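Local coordinates for sensor protein (Bacteroides thetaiotaomicron, PDB 2X7X), which binds fructose through its periplasmic domain, as part of a hybrid two-component sensor that probably autophosphorylates on histidine and regulates transcription, at residues Val93-Leu98 and Ser140-Glu145; Gly136-Thr141 and Lys165-Trp170. All blocks are in the same frame, centred on the assembly; numbering follows the deposited sequence.

Contact 1: Val93-Leu98 and Ser140-Glu145; sequences VDRKIL and STPAME. With FRU (beta-D-fructofuranose), chain E.
Lys96 and Thr141 meet with their side chains crossed at about a right angle. The backbone N of Lys96 donates to Thr141 OG1 at 2.9 Å, with an N-H...O angle of 147°. Thr141 OG1 sits between its own backbone N and carbonyl carbon (chi1 66°), which leaves CG2 beside the backbone N, packed against Lys96 CB. One water joins OG1 to Asp94 O, and a second links Thr141 N to Lys96 O. Beyond CG the Lys96 chain is extended and crosses Glu145, where Lys96 NZ forms a salt bridge with Glu145 OE2 at 3.0 Å. The ammonium comes in on the syn side of the carboxylate, 26° out of its plane.

Arg95 crosses the Pro142 ring, its CG 3.7 Å from Pro142 CD. Ser140 OG, hydrogen-bonded to Leu137 O, lies over one face of the guanidinium without a bond to it. Arg95 NH1 bonds to Asn71 O. The guanidinium edge is turned to the sugar: Arg95 NE donates to fructose O6 at 2.9 Å, and Arg95 NH2 reaches fructose O5, in plane, at 3.3 Å. Fructose O6 donates to Asp94 OD1 at 2.6 Å, so this hydroxymethyl oxygen is gripped from two residues. Asp94 is itself held by Tyr245, Ser69 and a salt bridge to Arg20. Pro142 CG closes on fructose O6 at 3.4 Å.

This is one wall of the sugar pocket of a periplasmic-binding-protein fold. The loop after strand 90-93 of the parallel sheet meets the N-terminal end of helix 141-155 of the other lobe, with helices 73-85 and 110-124 alongside.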
# COMPACT_ATOMS: atom_id res chain seq x y z
N VAL A 93 16.67 -18.66 3.94
CA VAL A 93 15.93 -17.40 3.86
C VAL A 93 16.68 -16.27 4.55
O VAL A 93 17.22 -16.45 5.65
CB VAL A 93 14.52 -17.51 4.51
CG1 VAL A 93 13.75 -16.23 4.25
CG2 VAL A 93 13.76 -18.65 3.93
N ASP A 94 16.71 -15.10 3.89
CA ASP A 94 17.12 -13.84 4.53
C ASP A 94 18.61 -13.82 4.92
O ASP A 94 19.38 -13.07 4.34
CB ASP A 94 16.14 -13.47 5.68
CG ASP A 94 16.80 -12.76 6.84
OD1 ASP A 94 17.43 -11.71 6.64
OD2 ASP A 94 16.66 -13.23 7.99
N ARG A 95 19.01 -14.63 5.89
CA ARG A 95 20.42 -14.74 6.23
C ARG A 95 21.06 -15.91 5.50
O ARG A 95 20.37 -16.85 5.13
CB ARG A 95 20.60 -14.89 7.73
CG ARG A 95 19.87 -13.84 8.48
CD ARG A 95 20.39 -13.67 9.88
NE ARG A 95 19.57 -12.68 10.56
CZ ARG A 95 19.62 -12.43 11.86
NH1 ARG A 95 20.45 -13.10 12.67
NH2 ARG A 95 18.82 -11.51 12.36
N LYS A 96 22.37 -15.82 5.26
CA LYS A 96 23.09 -16.81 4.45
C LYS A 96 24.12 -17.59 5.29
O LYS A 96 24.40 -17.24 6.44
CB LYS A 96 23.88 -16.11 3.32
CG LYS A 96 23.10 -15.42 2.21
CD LYS A 96 24.08 -14.47 1.52
CE LYS A 96 23.49 -13.71 0.36
NZ LYS A 96 24.40 -12.59 -0.07
N ILE A 97 24.70 -18.62 4.67
CA ILE A 97 25.86 -19.32 5.22
C ILE A 97 27.06 -19.08 4.31
O ILE A 97 27.00 -18.26 3.39
CB ILE A 97 25.60 -20.83 5.42
CG1 ILE A 97 25.18 -21.50 4.11
CG2 ILE A 97 24.56 -21.05 6.50
CD1 ILE A 97 25.19 -23.01 4.15
N LEU A 98 28.16 -19.80 4.56
CA LEU A 98 29.41 -19.54 3.85
C LEU A 98 29.81 -20.62 2.85
O LEU A 98 30.97 -20.72 2.48
CB LEU A 98 30.53 -19.27 4.86
CG LEU A 98 30.29 -18.08 5.79
CD1 LEU A 98 31.46 -17.89 6.73
CD2 LEU A 98 29.98 -16.79 5.00
N SER A 140 26.28 -11.97 11.32
CA SER A 140 25.14 -12.29 10.46
C SER A 140 25.35 -11.65 9.09
O SER A 140 25.94 -10.57 9.01
CB SER A 140 23.81 -11.83 11.08
OG SER A 140 23.77 -10.42 11.27
N THR A 141 24.89 -12.29 8.02
CA THR A 141 25.17 -11.75 6.69
C THR A 141 24.43 -10.44 6.37
O THR A 141 24.97 -9.61 5.61
CB THR A 141 25.05 -12.79 5.52
OG1 THR A 141 23.69 -13.22 5.35
CG2 THR A 141 25.96 -13.99 5.75
N PRO A 142 23.23 -10.22 6.95
CA PRO A 142 22.66 -8.90 6.66
C PRO A 142 23.46 -7.76 7.30
O PRO A 142 23.71 -6.78 6.64
CB PRO A 142 21.23 -9.00 7.18
CG PRO A 142 20.93 -10.46 7.13
CD PRO A 142 22.21 -11.12 7.52
N ALA A 143 23.90 -7.91 8.55
CA ALA A 143 24.73 -6.84 9.17
C ALA A 143 26.01 -6.55 8.36
O ALA A 143 26.36 -5.39 8.16
CB ALA A 143 25.08 -7.17 10.61
N MET A 144 26.68 -7.60 7.91
CA MET A 144 27.88 -7.48 7.10
C MET A 144 27.60 -6.65 5.85
O MET A 144 28.27 -5.63 5.61
CB MET A 144 28.38 -8.86 6.67
CG MET A 144 29.13 -9.66 7.73
SD MET A 144 29.37 -11.41 7.26
CE MET A 144 29.96 -12.00 8.84
N GLU A 145 26.62 -7.10 5.07
CA GLU A 145 26.28 -6.47 3.80
C GLU A 145 25.69 -5.08 4.00
O GLU A 145 26.12 -4.13 3.33
CB GLU A 145 25.39 -7.38 2.97
CG GLU A 145 26.12 -8.56 2.39
CD GLU A 145 25.22 -9.69 1.93
OE1 GLU A 145 24.08 -9.44 1.48
OE2 GLU A 145 25.68 -10.86 2.03
C1 FRU E . 14.23 -9.86 12.16
C2 FRU E . 15.45 -9.00 11.90
C3 FRU E . 15.10 -7.75 11.09
C4 FRU E . 16.30 -7.62 10.17
C5 FRU E . 16.57 -9.08 9.84
C6 FRU E . 17.99 -9.40 9.38
O1 FRU E . 14.52 -10.80 13.20
O2 FRU E . 16.07 -8.68 13.15
O3 FRU E . 14.87 -6.59 11.91
O4 FRU E . 16.03 -6.82 9.01
O5 FRU E . 16.36 -9.74 11.09
O6 FRU E . 18.08 -10.78 8.98
O HOH W 1 22.05 -12.06 3.70
O HOH W 2 24.02 -15.18 8.54
O HOH W 3 21.89 -10.65 1.37

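Contact 2: Gly136-Thr141 and Lys165-Trp170; sequences GLSGST and KADAAW. With FRU (beta-D-fructofuranose), chain E.
Asp167 OD2 takes two hydrogen bonds from Ser138, from the backbone N at 2.9 Å and from OG at 2.8 Å. Both donors lie above the same face of the carboxylate plane. With CG anti to the backbone N (chi1 -177°), the Asp167 carboxylate reaches over to the turn at Ser138. Asp167 OD1 accepts from Ala169 N at 2.9 Å, forming an Asx turn. Across from it, residues Leu137 to Ser140 make a type I beta turn, and Leu137 O accepts from both N and OG of Ser140. Ser140 OG lies at the edge of the Trp170 indole and takes a weak bond from its NE1 at 3.4 Å.

Gly136 CA sits over the six-membered ring of Trp170, 3.4 Å from its centroid, a CH-pi contact. Leu137 N lies over the same face, nearer the rim. The opposite face meets the fructose, with Trp170 CH2 3.8 Å from fructose C6. An alanine in place of Trp170 would probably open a gap between Gly136 and the fructose and leave that side of the sugar without the indole face. Leu137 CD1 packs loosely on Ala169 CB.

The contact joins the loop after strand 128-135 to the end of the adjacent parallel strand 159-167 and the loop after it, with helices 141-155 and 172-185 packed nearby.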
# COMPACT_ATOMS: atom_id res chain seq x y z
N GLY A 136 23.44 -4.67 13.02
CA GLY A 136 22.96 -5.96 13.54
C GLY A 136 24.14 -6.80 14.00
O GLY A 136 25.29 -6.39 13.87
N LEU A 137 23.83 -7.97 14.54
CA LEU A 137 24.85 -8.91 15.01
C LEU A 137 25.94 -9.08 13.96
O LEU A 137 25.66 -9.49 12.83
CB LEU A 137 24.19 -10.26 15.31
CG LEU A 137 24.94 -11.33 16.12
CD1 LEU A 137 25.42 -10.82 17.47
CD2 LEU A 137 24.02 -12.54 16.31
N SER A 138 27.17 -8.75 14.33
CA SER A 138 28.31 -8.69 13.37
C SER A 138 28.45 -9.89 12.42
O SER A 138 28.61 -9.70 11.21
CB SER A 138 29.63 -8.44 14.09
OG SER A 138 29.69 -7.06 14.47
N GLY A 139 28.35 -11.09 12.97
CA GLY A 139 28.54 -12.31 12.19
C GLY A 139 27.37 -12.74 11.32
O GLY A 139 27.46 -13.77 10.66
N SER A 140 26.28 -11.97 11.32
CA SER A 140 25.14 -12.29 10.46
C SER A 140 25.35 -11.65 9.09
O SER A 140 25.94 -10.57 9.01
CB SER A 140 23.81 -11.83 11.08
OG SER A 140 23.77 -10.42 11.27
N THR A 141 24.89 -12.29 8.02
CA THR A 141 25.17 -11.75 6.69
C THR A 141 24.43 -10.44 6.37
O THR A 141 24.97 -9.61 5.61
CB THR A 141 25.05 -12.79 5.52
OG1 THR A 141 23.69 -13.22 5.35
CG2 THR A 141 25.96 -13.99 5.75
N LYS A 165 30.81 3.47 14.95
CA LYS A 165 30.09 2.24 14.61
C LYS A 165 30.05 1.30 15.82
O LYS A 165 31.02 1.16 16.55
CB LYS A 165 30.77 1.55 13.43
CG LYS A 165 30.13 0.25 12.97
CD LYS A 165 30.76 -0.25 11.67
CE LYS A 165 32.22 -0.67 11.86
NZ LYS A 165 32.30 -2.03 12.42
N ALA A 166 28.91 0.65 16.03
CA ALA A 166 28.79 -0.29 17.12
C ALA A 166 27.81 -1.36 16.71
O ALA A 166 26.94 -1.12 15.86
CB ALA A 166 28.33 0.41 18.38
N ASP A 167 27.98 -2.54 17.30
CA ASP A 167 27.15 -3.71 17.07
C ASP A 167 26.01 -3.69 18.10
O ASP A 167 26.26 -3.78 19.30
CB ASP A 167 28.02 -4.97 17.25
CG ASP A 167 27.27 -6.25 16.97
OD1 ASP A 167 26.02 -6.28 17.06
OD2 ASP A 167 27.96 -7.25 16.66
N ALA A 168 24.78 -3.57 17.62
CA ALA A 168 23.61 -3.44 18.50
C ALA A 168 22.76 -4.71 18.51
O ALA A 168 21.64 -4.73 19.06
CB ALA A 168 22.78 -2.25 18.08
N ALA A 169 23.28 -5.76 17.89
CA ALA A 169 22.66 -7.08 17.92
C ALA A 169 21.17 -7.06 17.53
O ALA A 169 20.36 -7.80 18.09
CB ALA A 169 22.86 -7.74 19.30
N TRP A 170 20.82 -6.21 16.57
CA TRP A 170 19.45 -6.13 16.04
C TRP A 170 18.42 -5.54 17.00
O TRP A 170 17.24 -5.52 16.70
CB TRP A 170 18.95 -7.49 15.53
CG TRP A 170 19.79 -8.06 14.42
CD1 TRP A 170 20.54 -9.20 14.47
CD2 TRP A 170 19.97 -7.51 13.10
NE1 TRP A 170 21.16 -9.40 13.27
CE2 TRP A 170 20.84 -8.38 12.41
CE3 TRP A 170 19.48 -6.38 12.44
CZ2 TRP A 170 21.25 -8.15 11.07
CZ3 TRP A 170 19.88 -6.15 11.11
CH2 TRP A 170 20.75 -7.04 10.44
C1 FRU E . 14.23 -9.86 12.16
C2 FRU E . 15.45 -9.00 11.90
C3 FRU E . 15.10 -7.75 11.09
C4 FRU E . 16.30 -7.62 10.17
C5 FRU E . 16.57 -9.08 9.84
C6 FRU E . 17.99 -9.40 9.38
O1 FRU E . 14.52 -10.80 13.20
O2 FRU E . 16.07 -8.68 13.15
O3 FRU E . 14.87 -6.59 11.91
O4 FRU E . 16.03 -6.82 9.01
O5 FRU E . 16.36 -9.74 11.09
O6 FRU E . 18.08 -10.78 8.98

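How the contacts relate
From the N terminus, the chain leaves strand 90-93 of the first sheet, enters the loop 93-98, then runs through strand 104-108 and helix 110-124 into strand 128-135 of the second sheet. Contact 1 closes this long loop when the chain reaches 140-145. Contact 2 starts slightly earlier, at 136-141, and closes a shorter loop through helix 141-155 and strand 159-167 at 165-170. The two loops therefore overlap, sharing Ser140 and Thr141. Contact 1 bridges the two lobes, whereas contact 2 lies within the second lobe. Arg95 and Trp170 touch where the contacts meet, and both border the fructose.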